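Glycosyl hydrolase (Rhizobium leguminosarum bv. trifolii, PDB 5NDX) probably hydrolyses O-glycosidic bonds as a bacterial orthologue of human alpha-L-iduronidase, a member of glycoside hydrolase family 39. Local coordinates at residues A[107-121]-A[157-170]. The protein carries 2 engineered substitutions. Sequence-based numbering, arbitrary orientation.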
ATOM      1  N   TYR A 107     -19.852 -22.031 -17.031  1.00 69.07           N
ATOM      2  CA  TYR A 107     -18.629 -22.751 -16.618  1.00 70.05           C
ATOM      3  C   TYR A 107     -18.852 -24.245 -16.397  1.00 70.00           C
ATOM      4  O   TYR A 107     -17.908 -24.966 -16.093  1.00 67.81           O
ATOM      5  CB  TYR A 107     -17.965 -22.062 -15.403  1.00 70.25           C
ATOM      6  CG  TYR A 107     -17.180 -20.823 -15.808  1.00 68.44           C
ATOM      7  CD1 TYR A 107     -15.914 -20.937 -16.380  1.00 68.66           C
ATOM      8  CD2 TYR A 107     -17.711 -19.543 -15.653  1.00 68.61           C
ATOM      9  CE1 TYR A 107     -15.201 -19.818 -16.771  1.00 67.55           C
ATOM     10  CE2 TYR A 107     -16.994 -18.416 -16.028  1.00 68.55           C
ATOM     11  CZ  TYR A 107     -15.741 -18.567 -16.591  1.00 67.09           C
ATOM     12  OH  TYR A 107     -15.020 -17.475 -16.981  1.00 67.87           O
ATOM     13  N   GLU A 108     -20.091 -24.708 -16.596  1.00 72.23           N
ATOM     14  CA  GLU A 108     -20.404 -26.142 -16.661  1.00 74.28           C
ATOM     15  C   GLU A 108     -20.273 -26.691 -18.072  1.00 75.21           C
ATOM     16  O   GLU A 108     -20.128 -27.892 -18.252  1.00 75.15           O
ATOM     17  CB  GLU A 108     -21.791 -26.402 -16.114  1.00 75.76           C
ATOM     18  CG  GLU A 108     -21.928 -25.853 -14.706  1.00 77.70           C
ATOM     19  CD  GLU A 108     -23.091 -26.444 -13.955  1.00 81.67           C
ATOM     20  OE1 GLU A 108     -23.043 -27.659 -13.705  1.00 84.92           O
ATOM     21  OE2 GLU A 108     -24.026 -25.695 -13.594  1.00 82.73           O
ATOM     22  N   ASP A 109     -20.304 -25.809 -19.065  1.00 73.54           N
ATOM     23  CA  ASP A 109     -20.007 -26.182 -20.427  1.00 72.09           C
ATOM     24  C   ASP A 109     -18.502 -26.402 -20.560  1.00 71.68           C
ATOM     25  O   ASP A 109     -17.739 -25.445 -20.554  1.00 70.65           O
ATOM     26  CB  ASP A 109     -20.496 -25.070 -21.360  1.00 72.90           C
ATOM     27  CG  ASP A 109     -20.209 -25.343 -22.821  1.00 74.25           C
ATOM     28  OD1 ASP A 109     -19.254 -26.067 -23.165  1.00 73.98           O
ATOM     29  OD2 ASP A 109     -20.944 -24.778 -23.647  1.00 81.52           O
ATOM     30  N   MET A 110     -18.087 -27.649 -20.736  1.00 70.52           N
ATOM     31  CA  MET A 110     -16.670 -27.991 -20.782  1.00 71.81           C
ATOM     32  C   MET A 110     -15.857 -27.427 -21.967  1.00 73.69           C
ATOM     33  O   MET A 110     -14.613 -27.413 -21.910  1.00 68.12           O
ATOM     34  CB  MET A 110     -16.474 -29.516 -20.690  1.00 71.52           C
ATOM     35  CG  MET A 110     -16.824 -30.081 -19.319  1.00 73.19           C
ATOM     36  SD  MET A 110     -15.773 -29.501 -17.954  1.00 72.61           S
ATOM     37  CE  MET A 110     -14.185 -30.162 -18.463  1.00 69.05           C
ATOM     38  N   ASP A 111     -16.520 -26.981 -23.036  1.00 73.32           N
ATOM     39  CA  ASP A 111     -15.782 -26.282 -24.099  1.00 73.88           C
ATOM     40  C   ASP A 111     -15.370 -24.880 -23.657  1.00 68.15           C
ATOM     41  O   ASP A 111     -14.311 -24.404 -24.028  1.00 67.70           O
ATOM     42  CB  ASP A 111     -16.573 -26.208 -25.400  1.00 74.70           C
ATOM     43  CG  ASP A 111     -16.650 -27.556 -26.117  1.00 76.94           C
ATOM     44  OD1 ASP A 111     -15.651 -28.317 -26.160  1.00 75.59           O
ATOM     45  OD2 ASP A 111     -17.736 -27.846 -26.631  1.00 78.63           O
ATOM     46  N   GLN A 112     -16.230 -24.235 -22.894  1.00 66.83           N
ATOM     47  CA  GLN A 112     -15.915 -22.948 -22.301  1.00 68.14           C
ATOM     48  C   GLN A 112     -14.833 -23.069 -21.220  1.00 66.14           C
ATOM     49  O   GLN A 112     -13.889 -22.283 -21.200  1.00 63.36           O
ATOM     50  CB  GLN A 112     -17.157 -22.317 -21.737  1.00 67.93           C
ATOM     51  CG  GLN A 112     -18.227 -22.105 -22.806  1.00 68.65           C
ATOM     52  CD  GLN A 112     -19.258 -21.122 -22.358  1.00 69.66           C
ATOM     53  OE1 GLN A 112     -20.394 -21.103 -22.821  1.00 78.02           O
ATOM     54  NE2 GLN A 112     -18.872 -20.307 -21.432  1.00 68.50           N
ATOM     55  N   VAL A 113     -14.955 -24.087 -20.372  1.00 63.77           N
ATOM     56  CA  VAL A 113     -13.948 -24.393 -19.358  1.00 61.54           C
ATOM     57  C   VAL A 113     -12.586 -24.510 -20.006  1.00 61.72           C
ATOM     58  O   VAL A 113     -11.618 -23.915 -19.509  1.00 56.40           O
ATOM     59  CB  VAL A 113     -14.288 -25.672 -18.552  1.00 60.73           C
ATOM     60  CG1 VAL A 113     -13.155 -26.091 -17.617  1.00 60.38           C
ATOM     61  CG2 VAL A 113     -15.557 -25.447 -17.739  1.00 60.59           C
ATOM     62  N   ARG A 114     -12.518 -25.267 -21.102  1.00 60.13           N
ATOM     63  CA  ARG A 114     -11.272 -25.443 -21.871  1.00 60.69           C
ATOM     64  C   ARG A 114     -10.771 -24.167 -22.574  1.00 57.33           C
ATOM     65  O   ARG A 114      -9.567 -23.961 -22.709  1.00 55.95           O
ATOM     66  CB  ARG A 114     -11.408 -26.585 -22.901  1.00 63.90           C
ATOM     67  CG  ARG A 114     -10.991 -27.943 -22.356  1.00 68.12           C
ATOM     68  CD  ARG A 114     -10.986 -29.087 -23.400  1.00 71.99           C
ATOM     69  NE  ARG A 114     -11.965 -30.076 -22.955  1.00 75.09           N
ATOM     70  CZ  ARG A 114     -13.255 -30.102 -23.277  1.00 74.53           C
ATOM     71  NH1 ARG A 114     -13.787 -29.274 -24.173  1.00 78.39           N
ATOM     72  NH2 ARG A 114     -14.017 -31.016 -22.722  1.00 76.19           N
ATOM     73  N   ARG A 115     -11.701 -23.356 -23.051  1.00 56.14           N
ATOM     74  CA  ARG A 115     -11.399 -22.058 -23.625  1.00 58.70           C
ATOM     75  C   ARG A 115     -10.796 -21.075 -22.540  1.00 55.50           C
ATOM     76  O   ARG A 115      -9.838 -20.346 -22.815  1.00 52.18           O
ATOM     77  CB  ARG A 115     -12.682 -21.511 -24.253  1.00 66.70           C
ATOM     78  CG  ARG A 115     -12.550 -20.218 -25.038  1.00 77.63           C
ATOM     79  CD  ARG A 115     -13.673 -19.978 -26.074  1.00 87.26           C
ATOM     80  NE  ARG A 115     -13.508 -18.662 -26.738  1.00 98.90           N
ATOM     81  CZ  ARG A 115     -12.514 -18.327 -27.592  1.00105.44           C
ATOM     82  NH1 ARG A 115     -11.557 -19.197 -27.941  1.00108.84           N
ATOM     83  NH2 ARG A 115     -12.459 -17.101 -28.119  1.00103.80           N
ATOM     84  N   TRP A 116     -11.348 -21.109 -21.326  1.00 50.57           N
ATOM     85  CA  TRP A 116     -10.835 -20.356 -20.181  1.00 52.20           C
ATOM     86  C   TRP A 116      -9.415 -20.797 -19.825  1.00 52.88           C
ATOM     87  O   TRP A 116      -8.529 -19.953 -19.698  1.00 50.85           O
ATOM     88  CB  TRP A 116     -11.745 -20.471 -18.947  1.00 51.53           C
ATOM     89  CG  TRP A 116     -11.313 -19.542 -17.860  1.00 51.65           C
ATOM     90  CD1 TRP A 116     -10.525 -19.845 -16.783  1.00 48.21           C
ATOM     91  CD2 TRP A 116     -11.612 -18.146 -17.766  1.00 50.10           C
ATOM     92  NE1 TRP A 116     -10.338 -18.728 -16.009  1.00 48.58           N
ATOM     93  CE2 TRP A 116     -10.976 -17.663 -16.596  1.00 49.89           C
ATOM     94  CE3 TRP A 116     -12.339 -17.251 -18.560  1.00 49.87           C
ATOM     95  CZ2 TRP A 116     -11.061 -16.314 -16.193  1.00 47.88           C
ATOM     96  CZ3 TRP A 116     -12.446 -15.907 -18.148  1.00 50.06           C
ATOM     97  CH2 TRP A 116     -11.813 -15.459 -16.968  1.00 48.53           C
ATOM     98  N   ARG A 117      -9.206 -22.112 -19.711  1.00 52.44           N
ATOM     99  CA  ARG A 117      -7.872 -22.677 -19.536  1.00 52.40           C
ATOM    100  C   ARG A 117      -6.905 -22.107 -20.580  1.00 52.76           C
ATOM    101  O   ARG A 117      -5.769 -21.670 -20.250  1.00 51.50           O
ATOM    102  CB  ARG A 117      -7.905 -24.199 -19.576  1.00 50.93           C
ATOM    103  CG  ARG A 117      -6.534 -24.881 -19.493  1.00 53.99           C
ATOM    104  CD  ARG A 117      -6.514 -26.248 -20.210  1.00 54.97           C
ATOM    105  NE  ARG A 117      -6.851 -26.150 -21.639  1.00 58.17           N
ATOM    106  CZ  ARG A 117      -7.329 -27.160 -22.404  1.00 62.91           C
ATOM    107  NH1 ARG A 117      -7.534 -28.385 -21.913  1.00 61.49           N
ATOM    108  NH2 ARG A 117      -7.631 -26.945 -23.679  1.00 61.05           N
ATOM    109  N   ASP A 118      -7.363 -22.063 -21.820  1.00 51.62           N
ATOM    110  CA  ASP A 118      -6.494 -21.609 -22.902  1.00 52.40           C
ATOM    111  C   ASP A 118      -6.202 -20.113 -22.801  1.00 48.56           C
ATOM    112  O   ASP A 118      -5.120 -19.702 -23.138  1.00 47.70           O
ATOM    113  CB  ASP A 118      -7.092 -21.933 -24.270  1.00 55.56           C
ATOM    114  CG  ASP A 118      -7.127 -23.450 -24.574  1.00 59.45           C
ATOM    115  OD1 ASP A 118      -6.426 -24.264 -23.918  1.00 60.44           O
ATOM    116  OD2 ASP A 118      -7.862 -23.803 -25.503  1.00 60.46           O
ATOM    117  N   LEU A 119      -7.175 -19.319 -22.358  1.00 46.88           N
ATOM    118  CA  LEU A 119      -6.965 -17.886 -22.092  1.00 47.14           C
ATOM    119  C   LEU A 119      -5.850 -17.663 -21.026  1.00 45.35           C
ATOM    120  O   LEU A 119      -4.907 -16.900 -21.233  1.00 43.22           O
ATOM    121  CB  LEU A 119      -8.288 -17.249 -21.683  1.00 48.84           C
ATOM    122  CG  LEU A 119      -8.188 -15.859 -21.070  1.00 48.89           C
ATOM    123  CD1 LEU A 119      -7.570 -14.897 -22.073  1.00 48.83           C
ATOM    124  CD2 LEU A 119      -9.569 -15.434 -20.631  1.00 50.10           C
ATOM    125  N   VAL A 120      -5.916 -18.429 -19.942  1.00 45.44           N
ATOM    126  CA  VAL A 120      -4.941 -18.336 -18.859  1.00 45.49           C
ATOM    127  C   VAL A 120      -3.562 -18.717 -19.397  1.00 47.27           C
ATOM    128  O   VAL A 120      -2.553 -18.006 -19.195  1.00 46.56           O
ATOM    129  CB  VAL A 120      -5.389 -19.177 -17.634  1.00 44.90           C
ATOM    130  CG1 VAL A 120      -4.308 -19.220 -16.556  1.00 46.00           C
ATOM    131  CG2 VAL A 120      -6.679 -18.610 -17.047  1.00 44.36           C
ATOM    132  N   THR A 121      -3.509 -19.819 -20.130  1.00 45.93           N
ATOM    133  CA  THR A 121      -2.258 -20.253 -20.750  1.00 43.89           C
ATOM    134  C   THR A 121      -1.714 -19.189 -21.685  1.00 43.38           C
ATOM    135  O   THR A 121      -0.536 -18.857 -21.594  1.00 43.93           O
ATOM    136  CB  THR A 121      -2.448 -21.610 -21.504  1.00 44.81           C
ATOM    137  OG1 THR A 121      -2.723 -22.629 -20.533  1.00 43.98           O
ATOM    138  CG2 THR A 121      -1.184 -21.998 -22.261  1.00 44.29           C
ATOM    139  N   LYS A 157     -20.479 -25.711  -8.930  1.00 66.61           N
ATOM    140  CA  LYS A 157     -19.790 -26.596  -9.860  1.00 72.02           C
ATOM    141  C   LYS A 157     -19.069 -25.783 -10.926  1.00 65.23           C
ATOM    142  O   LYS A 157     -17.948 -26.095 -11.262  1.00 62.84           O
ATOM    143  CB  LYS A 157     -20.753 -27.595 -10.537  1.00 79.81           C
ATOM    144  CG  LYS A 157     -20.185 -29.009 -10.683  1.00 89.62           C
ATOM    145  CD  LYS A 157     -20.502 -29.874  -9.444  1.00 97.55           C
ATOM    146  CE  LYS A 157     -20.225 -31.369  -9.653  1.00100.10           C
ATOM    147  NZ  LYS A 157     -18.760 -31.662  -9.679  1.00102.10           N
ATOM    148  N   GLY A 158     -19.749 -24.769 -11.464  1.00 61.53           N
ATOM    149  CA  GLY A 158     -19.140 -23.803 -12.379  1.00 61.60           C
ATOM    150  C   GLY A 158     -17.842 -23.216 -11.805  1.00 57.62           C
ATOM    151  O   GLY A 158     -16.826 -23.219 -12.488  1.00 55.52           O
ATOM    152  N   TYR A 159     -17.905 -22.795 -10.535  1.00 56.65           N
ATOM    153  CA  TYR A 159     -16.791 -22.175  -9.805  1.00 58.29           C
ATOM    154  C   TYR A 159     -15.618 -23.124  -9.703  1.00 59.21           C
ATOM    155  O   TYR A 159     -14.490 -22.773 -10.024  1.00 58.30           O
ATOM    156  CB  TYR A 159     -17.198 -21.719  -8.387  1.00 56.31           C
ATOM    157  CG  TYR A 159     -16.105 -20.866  -7.748  1.00 55.75           C
ATOM    158  CD1 TYR A 159     -15.944 -19.527  -8.109  1.00 55.04           C
ATOM    159  CD2 TYR A 159     -15.176 -21.415  -6.864  1.00 54.80           C
ATOM    160  CE1 TYR A 159     -14.914 -18.753  -7.581  1.00 53.95           C
ATOM    161  CE2 TYR A 159     -14.154 -20.636  -6.326  1.00 54.38           C
ATOM    162  CZ  TYR A 159     -14.031 -19.313  -6.699  1.00 52.29           C
ATOM    163  OH  TYR A 159     -13.040 -18.540  -6.195  1.00 52.91           O
ATOM    164  N   THR A 160     -15.923 -24.341  -9.296  1.00 59.05           N
ATOM    165  CA  THR A 160     -14.928 -25.366  -9.098  1.00 58.89           C
ATOM    166  C   THR A 160     -14.263 -25.798 -10.429  1.00 57.20           C
ATOM    167  O   THR A 160     -13.073 -26.117 -10.470  1.00 56.80           O
ATOM    168  CB  THR A 160     -15.584 -26.489  -8.255  1.00 63.69           C
ATOM    169  OG1 THR A 160     -14.659 -26.976  -7.296  1.00 72.07           O
ATOM    170  CG2 THR A 160     -16.146 -27.613  -9.083  1.00 62.77           C
ATOM    171  N   ASN A 161     -15.012 -25.770 -11.532  1.00 57.44           N
ATOM    172  CA  ASN A 161     -14.448 -26.022 -12.879  1.00 57.55           C
ATOM    173  C   ASN A 161     -13.576 -24.850 -13.361  1.00 52.56           C
ATOM    174  O   ASN A 161     -12.588 -25.040 -14.054  1.00 51.76           O
ATOM    175  CB  ASN A 161     -15.555 -26.153 -13.938  1.00 59.79           C
ATOM    176  CG  ASN A 161     -16.412 -27.395 -13.794  1.00 62.04           C
ATOM    177  OD1 ASN A 161     -16.057 -28.387 -13.148  1.00 62.12           O
ATOM    178  ND2 ASN A 161     -17.548 -27.343 -14.448  1.00 61.03           N
ATOM    179  N   TYR A 162     -14.063 -23.646 -13.095  1.00 51.77           N
ATOM    180  CA  TYR A 162     -13.307 -22.406 -13.312  1.00 52.10           C
ATOM    181  C   TYR A 162     -11.933 -22.448 -12.611  1.00 48.69           C
ATOM    182  O   TYR A 162     -10.909 -22.155 -13.247  1.00 49.61           O
ATOM    183  CB  TYR A 162     -14.166 -21.197 -12.909  1.00 52.82           C
ATOM    184  CG  TYR A 162     -13.367 -19.963 -12.554  1.00 54.25           C
ATOM    185  CD1 TYR A 162     -12.846 -19.117 -13.549  1.00 54.70           C
ATOM    186  CD2 TYR A 162     -13.126 -19.649 -11.234  1.00 54.88           C
ATOM    187  CE1 TYR A 162     -12.105 -17.993 -13.214  1.00 54.62           C
ATOM    188  CE2 TYR A 162     -12.389 -18.537 -10.888  1.00 58.62           C
ATOM    189  CZ  TYR A 162     -11.859 -17.730 -11.884  1.00 57.27           C
ATOM    190  OH  TYR A 162     -11.139 -16.646 -11.490  1.00 56.10           O
ATOM    191  N   TYR A 163     -11.909 -22.855 -11.341  1.00 47.43           N
ATOM    192  CA  TYR A 163     -10.644 -23.037 -10.577  1.00 46.93           C
ATOM    193  C   TYR A 163      -9.720 -24.043 -11.282  1.00 48.82           C
ATOM    194  O   TYR A 163      -8.528 -23.775 -11.539  1.00 48.06           O
ATOM    195  CB  TYR A 163     -10.911 -23.461  -9.111  1.00 46.75           C
ATOM    196  CG  TYR A 163      -9.659 -23.418  -8.293  1.00 46.27           C
ATOM    197  CD1 TYR A 163      -9.217 -22.212  -7.740  1.00 46.47           C
ATOM    198  CD2 TYR A 163      -8.844 -24.521  -8.186  1.00 45.57           C
ATOM    199  CE1 TYR A 163      -8.016 -22.125  -7.068  1.00 45.75           C
ATOM    200  CE2 TYR A 163      -7.650 -24.460  -7.520  1.00 46.64           C
ATOM    201  CZ  TYR A 163      -7.228 -23.247  -6.952  1.00 47.03           C
ATOM    202  OH  TYR A 163      -6.015 -23.151  -6.301  1.00 44.10           O
ATOM    203  N   ASP A 164     -10.298 -25.185 -11.659  1.00 51.67           N
ATOM    204  CA  ASP A 164      -9.585 -26.236 -12.402  1.00 50.10           C
ATOM    205  C   ASP A 164      -8.929 -25.714 -13.650  1.00 46.14           C
ATOM    206  O   ASP A 164      -7.815 -26.079 -13.960  1.00 47.84           O
ATOM    207  CB  ASP A 164     -10.549 -27.370 -12.806  1.00 54.10           C
ATOM    208  CG  ASP A 164     -11.075 -28.158 -11.624  1.00 57.71           C
ATOM    209  OD1 ASP A 164     -10.354 -28.269 -10.622  1.00 60.32           O
ATOM    210  OD2 ASP A 164     -12.213 -28.695 -11.703  1.00 60.70           O
ATOM    211  N   ALA A 165      -9.661 -24.872 -14.366  1.00 46.02           N
ATOM    212  CA  ALA A 165      -9.212 -24.292 -15.637  1.00 46.17           C
ATOM    213  C   ALA A 165      -8.083 -23.281 -15.418  1.00 46.36           C
ATOM    214  O   ALA A 165      -7.092 -23.267 -16.180  1.00 45.50           O
ATOM    215  CB  ALA A 165     -10.392 -23.623 -16.330  1.00 45.69           C
ATOM    216  N   CYS A 166      -8.248 -22.422 -14.395  1.00 44.06           N
ATOM    217  CA  CYS A 166      -7.145 -21.534 -13.971  1.00 44.91           C
ATOM    218  C   CYS A 166      -5.866 -22.322 -13.702  1.00 44.04           C
ATOM    219  O   CYS A 166      -4.827 -21.972 -14.227  1.00 43.41           O
ATOM    220  CB  CYS A 166      -7.510 -20.747 -12.706  1.00 44.14           C
ATOM    221  SG  CYS A 166      -8.804 -19.563 -12.997  1.00 45.47           S
ATOM    222  N   VAL A 167      -5.961 -23.379 -12.888  1.00 45.53           N
ATOM    223  CA  VAL A 167      -4.789 -24.169 -12.496  1.00 46.23           C
ATOM    224  C   VAL A 167      -4.199 -24.896 -13.696  1.00 49.11           C
ATOM    225  O   VAL A 167      -2.952 -24.895 -13.888  1.00 47.29           O
ATOM    226  CB  VAL A 167      -5.123 -25.176 -11.368  1.00 48.42           C
ATOM    227  CG1 VAL A 167      -4.071 -26.275 -11.226  1.00 50.26           C
ATOM    228  CG2 VAL A 167      -5.276 -24.443 -10.044  1.00 49.86           C
ATOM    229  N   ALA A 168      -5.058 -25.541 -14.494  1.00 49.94           N
ATOM    230  CA  ALA A 168      -4.525 -26.237 -15.717  1.00 51.03           C
ATOM    231  C   ALA A 168      -3.914 -25.208 -16.678  1.00 49.41           C
ATOM    232  O   ALA A 168      -2.899 -25.478 -17.325  1.00 48.69           O
ATOM    233  CB  ALA A 168      -5.620 -27.020 -16.419  1.00 52.45           C
ATOM    234  N   GLY A 169      -4.532 -24.023 -16.756  1.00 48.76           N
ATOM    235  CA  GLY A 169      -4.016 -22.968 -17.635  1.00 49.87           C
ATOM    236  C   GLY A 169      -2.613 -22.499 -17.277  1.00 48.85           C
ATOM    237  O   GLY A 169      -1.757 -22.270 -18.151  1.00 49.79           O
ATOM    238  N   LEU A 170      -2.368 -22.351 -15.982  1.00 47.64           N
ATOM    239  CA  LEU A 170      -1.019 -21.976 -15.527  1.00 47.27           C
ATOM    240  C   LEU A 170      -0.068 -23.173 -15.697  1.00 48.42           C
ATOM    241  O   LEU A 170       1.087 -22.982 -16.074  1.00 44.48           O
ATOM    242  CB  LEU A 170      -1.019 -21.551 -14.053  1.00 44.86           C
ATOM    243  CG  LEU A 170      -1.902 -20.345 -13.693  1.00 44.74           C
ATOM    244  CD1 LEU A 170      -1.944 -20.135 -12.190  1.00 45.43           C
ATOM    245  CD2 LEU A 170      -1.417 -19.091 -14.383  1.00 44.04           C
TER
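Thr121 OG1 donates to Gly169 O over 2.6 Å, in the carbonyl plane and on a lone pair. Its first torsion (chi1 -67°) turns the hydroxyl over the Gly169 backbone, where the two helices run close: Arg117 O lies 3.4 Å from Gly169 CA, with Val120 beside it. On the flanks of the glycine, Val120 CG1 meets Leu170 CD2 and the CG of Arg117 approaches Ala168 CB, while the Arg117 guanidinium leads away to a salt bridge in which NE and NH2 both hold Asp118 OD1.

Asn161 ND2 joins the opposite end of the contact, giving a nearly straight bond of 2.9 Å to Tyr107 O, just before helix 110-131. Between these ends Ala165 CB fits against Val113 O and the edge of the Trp116 indole. Trp116 swings its indole out from the helix and donates a hydrogen bond from NE1 to Cys166 SG, 3.5 Å away and close to the indole plane. Tyr162 lays CD1 over one face of this indole and turns its edge to the face of Tyr107, ring planes at 73°; its hydroxyl is bound by Leu96 O and Thr144 N.

The axes of segments 110-121 and 157-170 approach to 7.3 Å and cross at -40°; their helices are neighbours on the outside of the TIM barrel, following strands 91-95 and 140-142; Cys166 also touches strand 179-184, and Tyr163 reaches helix 190-200.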